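Local coordinates for aspartate carbamoyltransferase (Leishmania major, PDB 7K46), which probably catalyses the transfer of a carbamoyl group from carbamoyl phosphate to L-aspartate, giving N-carbamoyl-L-aspartate, an early step of pyrimidine biosynthesis, at residues 52-57 against 109-114; 102-107 against 127-132; 145-150 against 316-321; 163-168 against 233-238; 192-197 against 219-224. One frame throughout, in Å; residues are numbered along the deposited sequence. Where two conformers were deposited one is given.

Contact 1 of 5, residues 52-57 against 109-114; sequences RVMTPL and VLVLRH
Met54 and Val111 meet on one face of a parallel strand pair, two rungs apart in register. Met54 CG is anti to the backbone N (chi1 162°) and the chain bends at chi3 (-73°); CE lies 3.7 Å from Val111 CG2, with SD and CG close to the same methyl. At its base, Met54 CB touches Val109 CG1 at 3.7 Å; this methyl stands between the N and the carbonyl carbon of Val109, while CG2 takes the place anti to N. Pro56 shares this face and brings its CB to 4.3 Å from Val111 CB. A flexible thioether between branched valines suits the place, since it can shape itself to them and to Met73 of helix 63-74, which covers this side. On the other face Leu57 and Leu112 lie side by side and point the same way, CD2 to CD1 at 4.2 Å, and Leu112 CD1 also rests 3.6 Å from Leu57 O. Thr55, on that face too, turns its OG1 to Ser107 and Tyr106. Five backbone bonds join strands 53-57 and 109-113, among them Leu57 N to Val111 O at 2.7 Å. Pro56 has no N-H to give, but the donors on its strand are Thr55 and Leu57. The chemistry is that of an inner sheet pair: alternate backbone groups are satisfied here, others by flanking strands, and both faces offer mainly hydrocarbon to the covering helices.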
# COMPACT_ATOMS: atom_id res chain seq x y z
N ARG A 52 12.52 8.22 -7.14
CA ARG A 52 13.02 8.11 -5.78
C ARG A 52 11.98 7.41 -4.91
O ARG A 52 10.78 7.55 -5.12
CB ARG A 52 13.34 9.49 -5.18
CG ARG A 52 14.17 10.40 -6.10
CD ARG A 52 15.49 9.75 -6.55
NE ARG A 52 16.04 10.50 -7.67
CZ ARG A 52 16.69 9.97 -8.71
NH1 ARG A 52 16.94 8.67 -8.77
NH2 ARG A 52 17.09 10.77 -9.70
N VAL A 53 12.46 6.65 -3.93
CA VAL A 53 11.62 5.73 -3.17
C VAL A 53 11.65 6.11 -1.69
O VAL A 53 12.72 6.25 -1.10
CB VAL A 53 12.09 4.28 -3.35
CG1 VAL A 53 11.40 3.34 -2.32
CG2 VAL A 53 11.83 3.82 -4.78
N MET A 54 10.46 6.25 -1.10
CA MET A 54 10.30 6.39 0.34
C MET A 54 9.79 5.06 0.90
O MET A 54 8.86 4.47 0.33
CB MET A 54 9.28 7.50 0.66
CG MET A 54 8.71 7.44 2.10
SD MET A 54 7.33 8.60 2.36
CE MET A 54 8.22 10.16 2.41
N THR A 55 10.37 4.60 2.01
CA THR A 55 9.76 3.52 2.77
C THR A 55 9.39 4.01 4.16
O THR A 55 10.29 4.37 4.95
CB THR A 55 10.67 2.29 2.90
OG1 THR A 55 11.00 1.78 1.61
CG2 THR A 55 9.94 1.19 3.68
N PRO A 56 8.11 4.01 4.53
CA PRO A 56 7.74 4.24 5.93
C PRO A 56 7.83 2.95 6.72
O PRO A 56 7.49 1.86 6.24
CB PRO A 56 6.29 4.72 5.84
CG PRO A 56 5.98 4.84 4.33
CD PRO A 56 6.93 3.90 3.66
N LEU A 57 8.31 3.08 7.96
CA LEU A 57 8.44 1.95 8.88
C LEU A 57 7.75 2.40 10.17
O LEU A 57 8.34 3.12 10.97
CB LEU A 57 9.90 1.57 9.11
CG LEU A 57 10.15 0.23 9.82
CD1 LEU A 57 9.73 -0.95 8.93
CD2 LEU A 57 11.61 0.12 10.24
N VAL A 109 14.75 7.47 1.00
CA VAL A 109 14.43 8.14 2.25
C VAL A 109 13.58 7.19 3.08
O VAL A 109 12.74 6.46 2.55
CB VAL A 109 13.73 9.50 2.02
CG1 VAL A 109 12.38 9.33 1.30
CG2 VAL A 109 13.55 10.27 3.35
N LEU A 110 13.84 7.17 4.39
CA LEU A 110 13.07 6.36 5.33
C LEU A 110 12.24 7.28 6.22
O LEU A 110 12.64 8.41 6.50
CB LEU A 110 13.99 5.49 6.20
CG LEU A 110 15.12 4.71 5.52
CD1 LEU A 110 15.77 3.76 6.54
CD2 LEU A 110 14.59 3.93 4.35
N VAL A 111 11.07 6.80 6.65
CA VAL A 111 10.23 7.52 7.61
C VAL A 111 9.97 6.57 8.77
O VAL A 111 9.30 5.55 8.60
CB VAL A 111 8.90 8.00 6.99
CG1 VAL A 111 8.09 8.81 8.03
CG2 VAL A 111 9.14 8.83 5.72
N LEU A 112 10.49 6.91 9.96
CA LEU A 112 10.42 6.03 11.12
C LEU A 112 9.44 6.57 12.16
O LEU A 112 9.56 7.72 12.61
CB LEU A 112 11.80 5.85 11.77
CG LEU A 112 11.77 4.96 13.03
CD1 LEU A 112 11.48 3.50 12.65
CD2 LEU A 112 13.07 5.07 13.83
N ARG A 113 8.50 5.73 12.56
CA ARG A 113 7.59 6.01 13.67
C ARG A 113 7.72 4.88 14.69
O ARG A 113 7.31 3.74 14.44
CB ARG A 113 6.15 6.14 13.17
CG ARG A 113 5.13 6.30 14.26
CD ARG A 113 4.97 7.75 14.65
NE ARG A 113 3.92 7.93 15.65
CZ ARG A 113 3.13 8.99 15.74
NH1 ARG A 113 3.24 10.00 14.89
NH2 ARG A 113 2.20 9.03 16.69
N HIS A 114 8.31 5.20 15.84
CA HIS A 114 8.53 4.24 16.91
C HIS A 114 8.39 5.00 18.22
O HIS A 114 8.84 6.14 18.32
CB HIS A 114 9.93 3.62 16.80
CG HIS A 114 10.11 2.36 17.60
ND1 HIS A 114 10.11 2.35 18.98
CD2 HIS A 114 10.34 1.09 17.21
CE1 HIS A 114 10.31 1.11 19.40
NE2 HIS A 114 10.45 0.33 18.35

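Contact 2 of 5, residues 102-107 against 127-132; sequences TLDSYS and ATHPIM
Asp104 receives the chain at Thr128 and His129 through both of its carboxylate oxygens. Among the hydrogen bonds, Thr128 N gives to OD2 of Asp104 at 2.8 Å, and ND1 of His129 gives to OD1 of Asp104, also at 2.8 Å, a His-carboxylate hydrogen bond. Both donors stand well above the carboxylate plane, although OD1 lies nearly in the plane of the imidazole; carboxylate and ring are turned 51° apart. A weak bond from His129 N to OD1 of Asp104 (3.3 Å) adds to the grip, so an aspartate, short and with two acceptors, suits a turn that presents several N-H groups. The negative charge probably favours a proton on ND1 and could stabilise a positively charged ring. Close contacts without a bond form a second group: Ser107 O sits 3.0 Å above the centre of the His129 ring, and Thr128 OG1 lies 3.3 Å from Asp104 CG. Within segment 102-107, Ser107 OG bonds Leu103 O at 2.8 Å, besides Thr55. The contact therefore ties segment 102-107 to the connection between helix 117-126 and strand 131-133, the outermost strand counted within this chain, where Met132 pairs with Leu110 and Leu112 of strand 109-113.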
# COMPACT_ATOMS: atom_id res chain seq x y z
N THR A 102 17.77 -3.35 5.47
CA THR A 102 16.92 -3.87 4.40
C THR A 102 16.25 -2.74 3.63
O THR A 102 16.25 -2.73 2.39
CB THR A 102 15.89 -4.84 5.01
OG1 THR A 102 16.59 -5.91 5.66
CG2 THR A 102 14.97 -5.43 3.93
N LEU A 103 15.71 -1.73 4.34
CA LEU A 103 15.11 -0.58 3.67
C LEU A 103 16.14 0.18 2.84
O LEU A 103 15.83 0.64 1.73
CB LEU A 103 14.46 0.35 4.70
CG LEU A 103 13.01 0.10 5.09
CD1 LEU A 103 12.82 -1.30 5.66
CD2 LEU A 103 12.53 1.17 6.08
N ASP A 104 17.36 0.34 3.36
CA ASP A 104 18.39 1.08 2.64
C ASP A 104 18.83 0.39 1.36
O ASP A 104 19.50 1.01 0.52
CB ASP A 104 19.64 1.29 3.50
CG ASP A 104 19.54 2.49 4.41
OD1 ASP A 104 18.88 3.49 4.06
OD2 ASP A 104 20.15 2.43 5.50
N SER A 105 18.54 -0.90 1.22
CA SER A 105 18.95 -1.60 0.01
C SER A 105 18.21 -1.08 -1.22
O SER A 105 18.70 -1.24 -2.34
CB SER A 105 18.75 -3.10 0.17
OG SER A 105 17.37 -3.43 0.12
N TYR A 106 17.04 -0.47 -1.05
CA TYR A 106 16.28 -0.03 -2.21
C TYR A 106 15.68 1.36 -2.08
O TYR A 106 15.09 1.84 -3.05
CB TYR A 106 15.17 -1.07 -2.52
CG TYR A 106 14.14 -1.12 -1.43
CD1 TYR A 106 13.12 -0.18 -1.38
CD2 TYR A 106 14.21 -2.08 -0.41
CE1 TYR A 106 12.17 -0.18 -0.36
CE2 TYR A 106 13.27 -2.09 0.62
CZ TYR A 106 12.26 -1.13 0.64
OH TYR A 106 11.31 -1.11 1.64
N SER A 107 15.79 2.03 -0.92
CA SER A 107 15.11 3.29 -0.65
C SER A 107 16.05 4.49 -0.80
O SER A 107 17.27 4.37 -0.70
CB SER A 107 14.53 3.32 0.77
OG SER A 107 13.61 2.26 1.02
N ALA A 127 21.79 3.58 9.27
CA ALA A 127 21.16 4.01 8.03
C ALA A 127 22.14 4.71 7.11
O ALA A 127 23.03 5.44 7.57
CB ALA A 127 19.97 4.93 8.32
N THR A 128 22.00 4.48 5.81
CA THR A 128 22.80 5.19 4.82
C THR A 128 21.99 6.21 4.04
O THR A 128 22.56 6.94 3.23
CB THR A 128 23.46 4.21 3.83
OG1 THR A 128 22.45 3.50 3.12
CG2 THR A 128 24.36 3.21 4.58
N HIS A 129 20.68 6.28 4.25
CA HIS A 129 19.84 7.29 3.64
C HIS A 129 19.18 8.10 4.74
O HIS A 129 19.12 7.66 5.90
CB HIS A 129 18.78 6.66 2.72
CG HIS A 129 19.36 5.94 1.54
ND1 HIS A 129 19.59 4.58 1.54
CD2 HIS A 129 19.82 6.40 0.36
CE1 HIS A 129 20.14 4.22 0.40
NE2 HIS A 129 20.29 5.31 -0.34
N PRO A 130 18.69 9.30 4.44
CA PRO A 130 18.06 10.13 5.48
C PRO A 130 16.83 9.45 6.08
O PRO A 130 16.04 8.81 5.38
CB PRO A 130 17.67 11.41 4.72
CG PRO A 130 18.70 11.49 3.61
CD PRO A 130 18.87 10.05 3.18
N ILE A 131 16.69 9.61 7.39
CA ILE A 131 15.51 9.16 8.14
C ILE A 131 14.73 10.39 8.57
O ILE A 131 15.29 11.31 9.18
CB ILE A 131 15.91 8.32 9.36
CG1 ILE A 131 16.65 7.05 8.95
CG2 ILE A 131 14.66 7.97 10.20
CD1 ILE A 131 17.23 6.31 10.14
N MET A 132 13.43 10.39 8.28
CA MET A 132 12.51 11.39 8.80
C MET A 132 11.85 10.83 10.06
O MET A 132 11.16 9.80 10.00
CB MET A 132 11.43 11.74 7.76
CG MET A 132 11.92 12.12 6.37
SD MET A 132 12.84 13.67 6.30
CE MET A 132 14.52 13.06 6.28

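Contact 3 of 5, residues 145-150 against 316-321; sequences ALLDIL and FMRMAI
Met317 reaches from helix 309-326 into the side of helix 142-156, between Leu146 and Leu150. Its CB lies 4.0 Å from Leu150 CD2. CG, anti to the backbone N, meets Leu146 CB at 3.8 Å and comes almost as close to the backbone N of Leu147. The bend at chi2 (57°) sets SD beside Leu146 CB at 4.0 Å, and the bend at chi3 (69°) turns CE to within 3.7 Å of Leu146 O, where it also touches Leu150 CB. The side chains of Met317 and Leu150 slide past each other in opposite directions. An unbranched, flexible thioether suits this place because it can fold along the uneven flank of a helix. Leu146 CD1 carries the packing on to Ile321 CD1, 3.9 Å away and one turn further along the other helix. Beside this apolar patch the end of Arg318 also packs, obliquely, on Leu147 CD2, which lies 3.6 Å from its NH2, while NH2 bonds Thr143 OG1. No hydrogen bond joins the two segments, whose axes pass 9.7 Å apart at 119°. As in transcarbamoylases generally, these two helices bridge the carbamoyl-phosphate and aspartate domains, and they meet in the interior; helix 174-186 lies against Ala145 and Ile149, helix 23-41 against Leu150 and Phe316, and helix 63-74 against Arg318.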
# COMPACT_ATOMS: atom_id res chain seq x y z
N ALA A 145 5.75 19.84 14.79
CA ALA A 145 6.18 21.17 15.24
C ALA A 145 6.24 22.16 14.07
O ALA A 145 5.74 23.28 14.17
CB ALA A 145 7.54 21.09 15.93
N LEU A 146 6.86 21.74 12.97
CA LEU A 146 7.04 22.65 11.84
C LEU A 146 5.72 22.96 11.15
O LEU A 146 5.49 24.11 10.73
CB LEU A 146 8.04 22.04 10.85
CG LEU A 146 9.47 22.09 11.40
CD1 LEU A 146 10.36 21.21 10.54
CD2 LEU A 146 9.98 23.52 11.43
N LEU A 147 4.84 21.98 11.00
CA LEU A 147 3.53 22.29 10.43
C LEU A 147 2.70 23.18 11.35
O LEU A 147 1.91 23.99 10.86
CB LEU A 147 2.76 21.00 10.08
CG LEU A 147 1.96 20.22 11.13
CD1 LEU A 147 0.54 20.77 11.28
CD2 LEU A 147 1.91 18.74 10.73
N ASP A 148 2.84 23.03 12.67
CA ASP A 148 2.14 23.93 13.59
C ASP A 148 2.62 25.36 13.39
O ASP A 148 1.81 26.30 13.37
CB ASP A 148 2.36 23.50 15.04
CG ASP A 148 1.67 22.17 15.40
OD1 ASP A 148 0.81 21.69 14.62
OD2 ASP A 148 2.00 21.62 16.47
N ILE A 149 3.93 25.55 13.25
CA ILE A 149 4.47 26.89 13.02
C ILE A 149 3.98 27.45 11.70
O ILE A 149 3.59 28.62 11.60
CB ILE A 149 6.01 26.87 13.08
CG1 ILE A 149 6.49 26.57 14.50
CG2 ILE A 149 6.59 28.18 12.56
CD1 ILE A 149 7.98 26.41 14.55
N LEU A 150 4.02 26.63 10.64
CA LEU A 150 3.51 27.07 9.34
C LEU A 150 2.05 27.49 9.43
O LEU A 150 1.66 28.51 8.83
CB LEU A 150 3.67 25.95 8.31
CG LEU A 150 3.02 26.18 6.94
CD1 LEU A 150 3.54 27.46 6.27
CD2 LEU A 150 3.25 24.97 6.06
N PHE A 316 2.05 20.34 2.92
CA PHE A 316 3.01 21.15 2.19
C PHE A 316 4.33 21.34 2.94
O PHE A 316 5.39 21.43 2.30
CB PHE A 316 2.35 22.48 1.81
CG PHE A 316 1.25 22.31 0.80
CD1 PHE A 316 1.54 21.80 -0.46
CD2 PHE A 316 -0.07 22.60 1.11
CE1 PHE A 316 0.53 21.60 -1.40
CE2 PHE A 316 -1.08 22.41 0.19
CZ PHE A 316 -0.77 21.91 -1.08
N MET A 317 4.30 21.35 4.27
CA MET A 317 5.56 21.37 5.00
C MET A 317 6.35 20.09 4.75
O MET A 317 7.57 20.13 4.57
CB MET A 317 5.30 21.56 6.50
CG MET A 317 6.57 21.48 7.39
SD MET A 317 7.87 22.66 6.93
CE MET A 317 7.15 24.26 7.38
N ARG A 318 5.67 18.95 4.71
CA ARG A 318 6.39 17.71 4.47
C ARG A 318 6.91 17.63 3.04
O ARG A 318 7.99 17.08 2.81
CB ARG A 318 5.50 16.52 4.82
CG ARG A 318 5.31 16.39 6.33
CD ARG A 318 4.31 15.29 6.72
NE ARG A 318 4.25 15.20 8.17
CZ ARG A 318 3.20 15.51 8.91
NH1 ARG A 318 2.04 15.85 8.36
NH2 ARG A 318 3.31 15.48 10.24
N MET A 319 6.19 18.21 2.08
CA MET A 319 6.73 18.32 0.72
C MET A 319 7.97 19.20 0.68
O MET A 319 8.98 18.86 0.05
CB MET A 319 5.65 18.88 -0.22
CG MET A 319 4.49 17.92 -0.50
SD MET A 319 3.19 18.63 -1.56
CE MET A 319 4.05 18.82 -3.13
N ALA A 320 7.91 20.36 1.34
CA ALA A 320 9.08 21.25 1.39
C ALA A 320 10.28 20.52 1.97
O ALA A 320 11.40 20.65 1.47
CB ALA A 320 8.76 22.49 2.22
N ILE A 321 10.06 19.74 3.03
CA ILE A 321 11.15 19.02 3.68
C ILE A 321 11.70 17.93 2.77
O ILE A 321 12.91 17.85 2.53
CB ILE A 321 10.68 18.46 5.03
CG1 ILE A 321 10.44 19.61 6.03
CG2 ILE A 321 11.74 17.48 5.60
CD1 ILE A 321 9.71 19.19 7.29

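Contact 4 of 5, residues 163-168 against 233-238; sequences AIALIG and ADCDVL
Ala163 is held through both its backbone N and its O by the turn that leads into Val237. Its N gives to OD2 of Asp236 at 2.9 Å, nearly straight at 171° and on the anti lone pair, and its O accepts from Asp236 N at 2.8 Å and from Val237 N at 3.2 Å. One residue of the turn thus serves as backbone donor and side-chain acceptor; aspartate suits this because chi1 (-55°) sets CG beside its backbone N, and the turn of the carboxylate about chi2 brings OD2 to Ala163 N. Ala165 N to Val237 O, 2.9 Å, carries on the parallel pairing. Packing follows on both faces. Ile164 and Val237 lie side by side, pointing the same way, with Ile164 CG1 3.8 Å from Val237 CB. On the other face the small Ala165 lets Leu238 and Cys235 pack close: its CB meets Leu238 CD2 at 3.8 Å and Cys235 SG at 3.9 Å. Further along, Ile167 CD1 touches Leu238 CB at 4.2 Å. In the second shell, Lys280 forms a salt bridge with OD1 of Asp236 and probably helps to fix the carboxylate, while Arg190 bridges to Asp234. Helices 142-156 and 174-186 cover the side of Val237 and Ile164. In a parallel sheet of order 3-2-1-4-5, the pairing of the first strand with the fourth, where the order turns back to the other side, is typical of a Rossmann-like alpha/beta domain.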
# COMPACT_ATOMS: atom_id res chain seq x y z
N ALA A 163 0.40 35.86 21.30
CA ALA A 163 0.07 35.19 22.55
C ALA A 163 -0.61 33.87 22.20
O ALA A 163 -1.58 33.85 21.43
CB ALA A 163 -0.86 36.04 23.41
N ILE A 164 -0.12 32.78 22.79
CA ILE A 164 -0.60 31.44 22.48
C ILE A 164 -0.90 30.72 23.78
O ILE A 164 -0.13 30.83 24.74
CB ILE A 164 0.41 30.66 21.62
CG1 ILE A 164 -0.06 29.21 21.38
CG2 ILE A 164 1.80 30.67 22.25
CD1 ILE A 164 0.76 28.46 20.34
N ALA A 165 -2.01 29.99 23.82
CA ALA A 165 -2.34 29.13 24.95
C ALA A 165 -2.10 27.69 24.55
O ALA A 165 -2.59 27.24 23.51
CB ALA A 165 -3.80 29.32 25.39
N LEU A 166 -1.31 26.98 25.35
CA LEU A 166 -1.12 25.54 25.20
C LEU A 166 -2.01 24.88 26.24
O LEU A 166 -1.88 25.17 27.44
CB LEU A 166 0.35 25.14 25.38
CG LEU A 166 1.35 25.92 24.52
CD1 LEU A 166 2.79 25.60 24.91
CD2 LEU A 166 1.14 25.70 23.01
N ILE A 167 -2.94 24.05 25.79
CA ILE A 167 -4.07 23.62 26.62
C ILE A 167 -4.11 22.10 26.63
O ILE A 167 -4.25 21.49 25.57
CB ILE A 167 -5.40 24.17 26.08
CG1 ILE A 167 -5.35 25.70 25.97
CG2 ILE A 167 -6.58 23.69 26.95
CD1 ILE A 167 -6.39 26.24 25.01
N GLY A 168 -4.04 21.50 27.82
CA GLY A 168 -4.22 20.06 27.92
C GLY A 168 -3.43 19.49 29.09
O GLY A 168 -3.18 20.17 30.08
N ALA A 233 -9.63 36.23 25.38
CA ALA A 233 -9.63 37.50 24.66
C ALA A 233 -8.23 37.96 24.30
O ALA A 233 -8.04 38.70 23.33
CB ALA A 233 -10.33 38.58 25.50
N ASP A 234 -7.22 37.53 25.07
CA ASP A 234 -5.85 37.97 24.87
C ASP A 234 -5.08 37.11 23.86
O ASP A 234 -4.01 37.53 23.40
CB ASP A 234 -5.11 37.97 26.21
CG ASP A 234 -3.78 38.71 26.15
OD1 ASP A 234 -3.74 39.83 25.59
OD2 ASP A 234 -2.78 38.19 26.69
N CYS A 235 -5.60 35.95 23.49
CA CYS A 235 -4.82 34.99 22.71
C CYS A 235 -5.02 35.15 21.21
O CYS A 235 -6.13 35.37 20.72
CB CYS A 235 -5.18 33.55 23.12
SG CYS A 235 -4.45 33.07 24.70
N ASP A 236 -3.92 35.02 20.48
CA ASP A 236 -3.94 34.89 19.03
C ASP A 236 -4.06 33.45 18.58
O ASP A 236 -4.54 33.19 17.47
CB ASP A 236 -2.67 35.52 18.46
CG ASP A 236 -2.50 36.95 18.91
OD1 ASP A 236 -3.38 37.78 18.59
OD2 ASP A 236 -1.51 37.23 19.62
N VAL A 237 -3.64 32.51 19.42
CA VAL A 237 -3.73 31.07 19.14
C VAL A 237 -4.21 30.37 20.40
O VAL A 237 -3.62 30.55 21.48
CB VAL A 237 -2.38 30.49 18.68
CG1 VAL A 237 -2.49 28.97 18.44
CG2 VAL A 237 -1.88 31.20 17.43
N LEU A 238 -5.27 29.57 20.28
CA LEU A 238 -5.64 28.57 21.28
C LEU A 238 -5.25 27.21 20.72
O LEU A 238 -5.86 26.74 19.76
CB LEU A 238 -7.14 28.61 21.57
CG LEU A 238 -7.70 29.92 22.13
CD1 LEU A 238 -9.21 29.79 22.35
CD2 LEU A 238 -6.96 30.27 23.43

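Contact 5 of 5, residues 192-197 against 219-224; sequences VYLIAP and IAIQQA
Val192 and Leu194 carry the polar ladder of this strand pair, each giving its N-H to strand 220-224 and taking one back. Val192 N to Ala220 O and Leu194 N to Gln222 O both measure 2.8 Å, and the second is nearly straight at 171°. Gln222 N to Val192 O and Ala224 N to Leu194 O return the bonds, and Ala196 N to Ala224 O closes the series at 3.1 Å. Around the ladder the Tyr193 and Gln222 side chains lie side by side, pointing the same way, with amide and ring planes 66° apart. Gln222 has CG anti to its backbone N (chi1 -170°) and an extended chain beyond, and its OE1 comes obliquely to 3.4 Å from Tyr193 CE1. The polar ends have other partners: OE1 bonds Lys191, and Tyr193 OH bonds Asp234 and Lys191. Ile195 CD1 and Ala224 CB pack at 3.9 Å on this same face. Contact on the opposite face is mainly aliphatic. Ile221 sends CD1 to Val192 CB at 3.7 Å and CG2 to Leu194 CD1 at the same distance, and Gln223 CG crosses to within 4.0 Å of Leu194 CD1. Beta-branched residues suit the extended backbone here. With helix 204-217 the strands form a beta-alpha-beta crossover, and the chemistry implies its outer margin: regular backbone bonding, with glutamine stems that pack on the inner strand and amides that can meet polar surroundings.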
# COMPACT_ATOMS: atom_id res chain seq x y z
N VAL A 192 2.94 33.19 26.51
CA VAL A 192 2.48 31.80 26.46
C VAL A 192 1.63 31.55 27.70
O VAL A 192 2.11 31.68 28.83
CB VAL A 192 3.63 30.79 26.40
CG1 VAL A 192 3.09 29.35 26.44
CG2 VAL A 192 4.51 31.01 25.15
N TYR A 193 0.37 31.18 27.48
CA TYR A 193 -0.49 30.69 28.55
C TYR A 193 -0.37 29.17 28.60
O TYR A 193 -0.49 28.51 27.57
CB TYR A 193 -1.95 31.09 28.32
CG TYR A 193 -2.23 32.57 28.41
CD1 TYR A 193 -2.49 33.16 29.64
CD2 TYR A 193 -2.23 33.38 27.28
CE1 TYR A 193 -2.75 34.52 29.75
CE2 TYR A 193 -2.49 34.75 27.38
CZ TYR A 193 -2.75 35.31 28.62
OH TYR A 193 -3.01 36.67 28.73
N LEU A 194 -0.13 28.63 29.80
CA LEU A 194 -0.03 27.19 30.03
C LEU A 194 -1.26 26.77 30.83
O LEU A 194 -1.32 26.97 32.04
CB LEU A 194 1.26 26.84 30.77
CG LEU A 194 2.56 27.26 30.08
CD1 LEU A 194 3.75 27.05 31.02
CD2 LEU A 194 2.74 26.49 28.78
N ILE A 195 -2.25 26.18 30.14
CA ILE A 195 -3.56 25.87 30.71
C ILE A 195 -3.64 24.37 30.92
O ILE A 195 -3.71 23.61 29.95
CB ILE A 195 -4.71 26.35 29.81
CG1 ILE A 195 -4.51 27.81 29.36
CG2 ILE A 195 -6.06 26.13 30.51
CD1 ILE A 195 -4.52 28.82 30.51
N ALA A 196 -3.67 23.93 32.18
CA ALA A 196 -3.67 22.51 32.47
C ALA A 196 -4.39 22.27 33.78
O ALA A 196 -4.30 23.11 34.69
CB ALA A 196 -2.24 21.96 32.56
N PRO A 197 -5.09 21.15 33.92
CA PRO A 197 -5.71 20.83 35.21
C PRO A 197 -4.66 20.71 36.32
O PRO A 197 -3.48 20.45 36.07
CB PRO A 197 -6.40 19.48 34.96
CG PRO A 197 -6.48 19.33 33.47
CD PRO A 197 -5.33 20.11 32.90
N ILE A 219 9.61 37.11 26.94
CA ILE A 219 8.34 36.41 26.77
C ILE A 219 7.68 36.22 28.13
O ILE A 219 8.32 35.74 29.08
CB ILE A 219 8.56 35.05 26.08
CG1 ILE A 219 9.26 35.24 24.73
CG2 ILE A 219 7.22 34.26 25.95
CD1 ILE A 219 9.76 33.94 24.10
N ALA A 220 6.40 36.58 28.23
CA ALA A 220 5.62 36.30 29.42
C ALA A 220 5.15 34.84 29.41
O ALA A 220 4.68 34.32 28.39
CB ALA A 220 4.41 37.23 29.51
N ILE A 221 5.28 34.18 30.56
CA ILE A 221 4.76 32.83 30.77
C ILE A 221 3.75 32.89 31.91
O ILE A 221 4.06 33.42 32.99
CB ILE A 221 5.89 31.84 31.11
CG1 ILE A 221 6.97 31.83 30.01
CG2 ILE A 221 5.31 30.43 31.38
CD1 ILE A 221 6.53 31.24 28.69
N GLN A 222 2.56 32.34 31.69
CA GLN A 222 1.49 32.38 32.69
C GLN A 222 0.83 31.01 32.80
O GLN A 222 0.34 30.48 31.80
CB GLN A 222 0.44 33.44 32.35
CG GLN A 222 -0.56 33.67 33.50
CD GLN A 222 -1.56 34.77 33.19
OE1 GLN A 222 -1.22 35.77 32.57
NE2 GLN A 222 -2.81 34.58 33.62
N GLN A 223 0.81 30.45 34.01
CA GLN A 223 0.14 29.18 34.29
C GLN A 223 -1.24 29.42 34.89
O GLN A 223 -1.41 30.27 35.76
CB GLN A 223 0.95 28.33 35.27
CG GLN A 223 2.09 27.57 34.66
CD GLN A 223 2.76 26.65 35.67
OE1 GLN A 223 2.72 26.89 36.88
NE2 GLN A 223 3.38 25.59 35.17
N ALA A 224 -2.22 28.64 34.42
CA ALA A 224 -3.58 28.68 34.96
C ALA A 224 -4.22 27.31 34.80
O ALA A 224 -3.83 26.52 33.94
CB ALA A 224 -4.43 29.76 34.27

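Contacts 1, 4 and 5 are parallel strand pairs, but their places differ. Contacts 1 and 4 are buried in the two separate sheets, their centres about 34 Å apart, whereas contact 5 lies at a sheet margin and includes glutamines. Contacts 4 and 5 meet through neighbouring strands 163-167 and 191-195. Contacts 1 and 2 reach the same sheet, where strands 109-113 and 131-133 are neighbours; contact 2, partly buried, relies on a carboxylate where contact 1 relies on strand pairing. Contact 3 is buried nearest the chain's centre, mainly apolar and helical, joining the two domains; it touches contact 2 through Met132 and Ile321.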